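Long-range contact in acetyl-CoA acetyltransferase A (PDB 6BJA), which probably catalyses thiolase chemistry, the reversible transfer of an acetyl group between acetyl-CoA molecules in lipid metabolism: residues Ser187-Trp195 with Thr220-Leu228. Numbering follows the deposited sequence.
Sequences SYRKAEHAW and TEDEEYKRL. With COA (coenzyme A), chain C.
Tyr188 and Trp195, two turns apart on helix 177-197, each donate a hydrogen bond to segment 220-228. The hydroxyl OH of Tyr188 donates to Glu224 OE2 over 2.6 Å, meeting the lone pair turned away from the other carboxylate oxygen. Trp195 NE1 reaches Asp222 OD2 at 2.8 Å; that oxygen lies in the indole plane, yet the N-H arrives from above the carboxylate, whose plane stands nearly upright to the ring. Asp222 OD1 is bound by Arg18 and by the backbone N of Ile21, so both carboxylate oxygens are engaged.

Both segments belong to the thiolase N-terminal domain; the loop runs from strand 218-219 toward strand 257-267 of the mixed sheet, and its Leu228 end borders the coenzyme A pocket. Tyr188 OH sits 3.0 Å from N6A of the adenine, and Leu228 CD1 packs 3.5 Å from its N1A.

Between the two bonds Tyr225 packs against the helix, its CB on Ala191 CB. With CG between backbone N and carbonyl carbon (chi1 80°), its ring reaches Trp195 and lies nearly parallel to the pyrrole ring but slid aside, CE1 3.4 Å from Trp195 CD1. Two CH-pi contacts add to this: Leu228 CB over a Tyr188 face, 3.9 Å from the ring centroid, and Glu221 CA over the six-membered ring of Trp195.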
loop_
_atom_site.group_PDB
_atom_site.type_symbol
_atom_site.label_atom_id
_atom_site.label_comp_id
_atom_site.label_asym_id
_atom_site.label_seq_id
_atom_site.Cartn_x
_atom_site.Cartn_y
_atom_site.Cartn_z
ATOM N N SER A 187 35.065 10.811 -16.245
ATOM C CA SER A 187 34.093 9.968 -16.940
ATOM C C SER A 187 33.071 10.864 -17.650
ATOM O O SER A 187 32.720 10.625 -18.815
ATOM C CB SER A 187 33.423 9.006 -15.962
ATOM O OG SER A 187 32.603 8.091 -16.661
ATOM N N TYR A 188 32.621 11.911 -16.961
ATOM C CA TYR A 188 31.688 12.866 -17.540
ATOM C C TYR A 188 32.351 13.585 -18.703
ATOM O O TYR A 188 31.708 13.824 -19.731
ATOM C CB TYR A 188 31.206 13.881 -16.498
ATOM C CG TYR A 188 30.102 13.411 -15.580
ATOM C CD1 TYR A 188 28.763 13.497 -15.953
ATOM C CD2 TYR A 188 30.401 12.897 -14.332
ATOM C CE1 TYR A 188 27.754 13.093 -15.104
ATOM C CE2 TYR A 188 29.417 12.470 -13.482
ATOM C CZ TYR A 188 28.089 12.560 -13.857
ATOM O OH TYR A 188 27.133 12.132 -12.965
ATOM N N ARG A 189 33.627 13.955 -18.565
ATOM C CA ARG A 189 34.296 14.661 -19.662
ATOM C C ARG A 189 34.366 13.815 -20.920
ATOM O O ARG A 189 34.101 14.308 -22.031
ATOM C CB ARG A 189 35.703 15.074 -19.261
ATOM C CG ARG A 189 36.349 15.997 -20.283
ATOM C CD ARG A 189 37.840 16.121 -20.044
ATOM N NE ARG A 189 38.558 14.886 -20.319
ATOM C CZ ARG A 189 38.743 14.364 -21.523
ATOM N NH1 ARG A 189 38.278 14.978 -22.613
ATOM N NH2 ARG A 189 39.416 13.244 -21.655
ATOM N N LYS A 190 34.712 12.545 -20.750
ATOM C CA LYS A 190 34.851 11.636 -21.872
ATOM C C LYS A 190 33.497 11.392 -22.518
ATOM O O LYS A 190 33.415 11.302 -23.744
ATOM C CB LYS A 190 35.502 10.318 -21.440
ATOM C CG LYS A 190 36.980 10.501 -21.091
ATOM C CD LYS A 190 37.680 9.164 -20.855
ATOM C CE LYS A 190 37.099 8.449 -19.662
ATOM N NZ LYS A 190 37.827 7.187 -19.331
ATOM N N ALA A 191 32.441 11.314 -21.704
ATOM C CA ALA A 191 31.093 11.086 -22.247
ATOM C C ALA A 191 30.651 12.289 -23.036
ATOM O O ALA A 191 30.083 12.155 -24.129
ATOM C CB ALA A 191 30.108 10.812 -21.148
ATOM N N GLU A 192 30.902 13.469 -22.477
ATOM C CA GLU A 192 30.523 14.707 -23.160
ATOM C C GLU A 192 31.278 14.839 -24.487
ATOM O O GLU A 192 30.685 15.196 -25.510
ATOM C CB GLU A 192 30.792 15.926 -22.273
ATOM C CG GLU A 192 30.391 17.261 -22.917
ATOM C CD GLU A 192 30.696 18.458 -22.025
ATOM O OE1 GLU A 192 31.323 18.270 -20.954
ATOM O OE2 GLU A 192 30.303 19.588 -22.395
ATOM N N HIS A 193 32.568 14.539 -24.467
ATOM C CA HIS A 193 33.386 14.608 -25.657
ATOM C C HIS A 193 32.895 13.625 -26.723
ATOM O O HIS A 193 32.798 13.965 -27.900
ATOM C CB HIS A 193 34.841 14.331 -25.318
ATOM C CG HIS A 193 35.767 14.545 -26.467
ATOM N ND1 HIS A 193 36.442 13.515 -27.083
ATOM C CD2 HIS A 193 36.101 15.672 -27.139
ATOM C CE1 HIS A 193 37.167 14.001 -28.077
ATOM N NE2 HIS A 193 36.978 15.306 -28.130
ATOM N N ALA A 194 32.566 12.412 -26.296
ATOM C CA ALA A 194 32.084 11.393 -27.196
ATOM C C ALA A 194 30.798 11.861 -27.869
ATOM O O ALA A 194 30.642 11.721 -29.083
ATOM C CB ALA A 194 31.868 10.078 -26.427
ATOM N N TRP A 195 29.866 12.416 -27.099
ATOM C CA TRP A 195 28.609 12.856 -27.694
ATOM C C TRP A 195 28.852 14.057 -28.616
ATOM O O TRP A 195 28.248 14.132 -29.686
ATOM C CB TRP A 195 27.563 13.175 -26.609
ATOM C CG TRP A 195 26.830 11.917 -26.225
ATOM C CD1 TRP A 195 26.961 11.199 -25.080
ATOM C CD2 TRP A 195 25.891 11.220 -27.040
ATOM N NE1 TRP A 195 26.130 10.079 -25.122
ATOM C CE2 TRP A 195 25.466 10.079 -26.323
ATOM C CE3 TRP A 195 25.355 11.454 -28.306
ATOM C CZ2 TRP A 195 24.540 9.178 -26.844
ATOM C CZ3 TRP A 195 24.441 10.561 -28.808
ATOM C CH2 TRP A 195 24.047 9.439 -28.085
ATOM N N THR A 220 17.303 10.626 -28.174
ATOM C CA THR A 220 18.405 10.345 -29.088
ATOM C C THR A 220 19.796 10.382 -28.453
ATOM O O THR A 220 20.766 9.996 -29.097
ATOM C CB THR A 220 18.405 11.349 -30.255
ATOM O OG1 THR A 220 18.628 12.664 -29.743
ATOM C CG2 THR A 220 17.082 11.278 -30.993
ATOM N N GLU A 221 19.880 10.846 -27.202
ATOM C CA GLU A 221 21.157 11.040 -26.497
ATOM C C GLU A 221 21.036 10.598 -25.042
ATOM O O GLU A 221 20.000 10.781 -24.430
ATOM C CB GLU A 221 21.602 12.510 -26.516
ATOM C CG GLU A 221 21.806 13.105 -27.868
ATOM C CD GLU A 221 22.404 14.504 -27.774
ATOM O OE1 GLU A 221 22.472 15.064 -26.653
ATOM O OE2 GLU A 221 22.814 15.025 -28.829
ATOM N N ASP A 222 22.103 10.027 -24.501
ATOM C CA ASP A 222 22.178 9.727 -23.088
ATOM C C ASP A 222 21.873 10.976 -22.266
ATOM O O ASP A 222 22.268 12.085 -22.644
ATOM C CB ASP A 222 23.570 9.199 -22.718
ATOM C CG ASP A 222 23.925 7.904 -23.433
ATOM O OD1 ASP A 222 23.049 7.011 -23.588
ATOM O OD2 ASP A 222 25.093 7.765 -23.836
ATOM N N GLU A 223 21.186 10.807 -21.144
ATOM C CA GLU A 223 20.780 11.937 -20.313
ATOM C C GLU A 223 21.708 12.261 -19.155
ATOM O O GLU A 223 21.860 13.416 -18.801
ATOM C CB GLU A 223 19.369 11.696 -19.753
ATOM C CG GLU A 223 18.308 11.620 -20.810
ATOM C CD GLU A 223 16.877 11.702 -20.275
ATOM O OE1 GLU A 223 16.624 11.250 -19.135
ATOM O OE2 GLU A 223 16.000 12.235 -21.004
ATOM N N GLU A 224 22.294 11.249 -18.519
ATOM C CA GLU A 224 22.960 11.493 -17.242
ATOM C C GLU A 224 24.164 12.402 -17.360
ATOM O O GLU A 224 24.430 13.180 -16.445
ATOM C CB GLU A 224 23.387 10.174 -16.596
ATOM C CG GLU A 224 24.336 10.340 -15.376
ATOM C CD GLU A 224 23.774 11.178 -14.214
ATOM O OE1 GLU A 224 22.525 11.199 -14.018
ATOM O OE2 GLU A 224 24.602 11.786 -13.459
ATOM N N TYR A 225 24.912 12.311 -18.454
ATOM C CA TYR A 225 26.205 13.001 -18.503
ATOM C C TYR A 225 26.021 14.514 -18.493
ATOM O O TYR A 225 26.958 15.250 -18.149
ATOM C CB TYR A 225 27.011 12.560 -19.725
ATOM C CG TYR A 225 26.614 13.214 -21.033
ATOM C CD1 TYR A 225 25.629 12.663 -21.833
ATOM C CD2 TYR A 225 27.242 14.370 -21.471
ATOM C CE1 TYR A 225 25.256 13.251 -23.024
ATOM C CE2 TYR A 225 26.874 14.966 -22.660
ATOM C CZ TYR A 225 25.893 14.406 -23.431
ATOM O OH TYR A 225 25.521 14.999 -24.633
ATOM N N LYS A 226 24.823 14.973 -18.855
ATOM C CA LYS A 226 24.530 16.414 -18.870
ATOM C C LYS A 226 24.222 16.990 -17.488
ATOM O O LYS A 226 24.129 18.216 -17.330
ATOM C CB LYS A 226 23.355 16.697 -19.810
ATOM C CG LYS A 226 23.597 16.206 -21.221
ATOM C CD LYS A 226 22.382 16.428 -22.111
ATOM C CE LYS A 226 22.217 15.305 -23.130
ATOM N NZ LYS A 226 21.158 15.601 -24.131
ATOM N N ARG A 227 24.104 16.123 -16.486
ATOM C CA ARG A 227 23.601 16.527 -15.173
ATOM C C ARG A 227 24.696 16.882 -14.182
ATOM O O ARG A 227 24.396 17.290 -13.063
ATOM C CB ARG A 227 22.728 15.424 -14.581
ATOM C CG ARG A 227 21.594 15.108 -15.491
ATOM C CD ARG A 227 20.438 14.383 -14.837
ATOM N NE ARG A 227 19.408 14.273 -15.870
ATOM C CZ ARG A 227 18.118 14.043 -15.664
ATOM N NH1 ARG A 227 17.639 13.859 -14.433
ATOM N NH2 ARG A 227 17.314 13.984 -16.714
ATOM N N LEU A 228 25.950 16.730 -14.580
ATOM C CA LEU A 228 27.060 17.075 -13.686
ATOM C C LEU A 228 26.988 18.548 -13.282
ATOM O O LEU A 228 26.820 19.420 -14.131
ATOM C CB LEU A 228 28.408 16.800 -14.358
ATOM C CG LEU A 228 29.659 17.217 -13.583
ATOM C CD1 LEU A 228 29.800 16.340 -12.351
ATOM C CD2 LEU A 228 30.898 17.147 -14.473
HETATM N N1A COA C . 27.417 16.339 -9.824
HETATM C C2A COA C . 27.147 17.208 -8.832
HETATM N N3A COA C . 26.234 16.984 -7.875
HETATM C C4A COA C . 25.520 15.840 -7.849
HETATM C C5A COA C . 25.756 14.832 -8.887
HETATM C C6A COA C . 26.778 15.150 -9.910
HETATM N N6A COA C . 27.072 14.286 -10.903
HETATM N N7A COA C . 24.916 13.811 -8.619
HETATM C C8A COA C . 24.208 14.142 -7.507
HETATM N N9A COA C . 24.580 15.361 -7.046
HETATM C C1B COA C . 24.053 16.107 -5.871
HETATM C C2B COA C . 22.625 16.545 -6.155
HETATM O O2B COA C . 22.564 17.904 -6.594
HETATM C C3B COA C . 21.881 16.383 -4.847
HETATM O O3B COA C . 21.527 17.686 -4.364
HETATM P P3B COA C . 22.024 18.392 -3.012
HETATM O O7A COA C . 23.528 18.273 -2.932
HETATM O O8A COA C . 21.636 19.853 -3.077
HETATM O O9A COA C . 21.382 17.726 -1.820
HETATM C C4B COA C . 22.787 15.504 -3.980
HETATM O O4B COA C . 24.026 15.323 -4.673
HETATM C C5B COA C . 22.161 14.133 -3.810
HETATM O O5B COA C . 22.131 13.555 -5.113
HETATM P P1A COA C . 20.786 13.021 -5.826
HETATM O O1A COA C . 19.667 14.034 -5.786
HETATM O O2A COA C . 21.072 12.624 -7.258
HETATM O O3A COA C . 20.301 11.747 -5.003
HETATM P P2A COA C . 18.771 11.275 -5.122
HETATM O O4A COA C . 17.856 12.307 -4.499
HETATM O O5A COA C . 18.391 11.005 -6.563
HETATM O O6A COA C . 18.744 9.913 -4.286
HETATM C CBP COA C . 19.057 7.678 -4.984
HETATM C CCP COA C . 19.756 8.952 -4.560
HETATM C CDP COA C . 18.172 7.248 -3.836
HETATM C CEP COA C . 18.123 7.910 -6.175
HETATM C CAP COA C . 20.097 6.560 -5.181
HETATM O OAP COA C . 19.387 5.320 -5.325
HETATM C C9P COA C . 21.025 6.780 -6.358
HETATM O O9P COA C . 20.774 7.599 -7.229
HETATM N N8P COA C . 22.145 6.060 -6.456
HETATM C C7P COA C . 22.590 5.065 -5.502
HETATM C C6P COA C . 24.054 4.735 -5.753
HETATM C C5P COA C . 24.138 3.322 -6.262
HETATM O O5P COA C . 24.373 2.389 -5.497
HETATM N N4P COA C . 23.903 3.164 -7.557
HETATM C C3P COA C . 23.859 1.835 -8.139
HETATM C C2P COA C . 25.145 1.390 -8.793
HETATM S S1P COA C . 25.525 -0.304 -8.305
#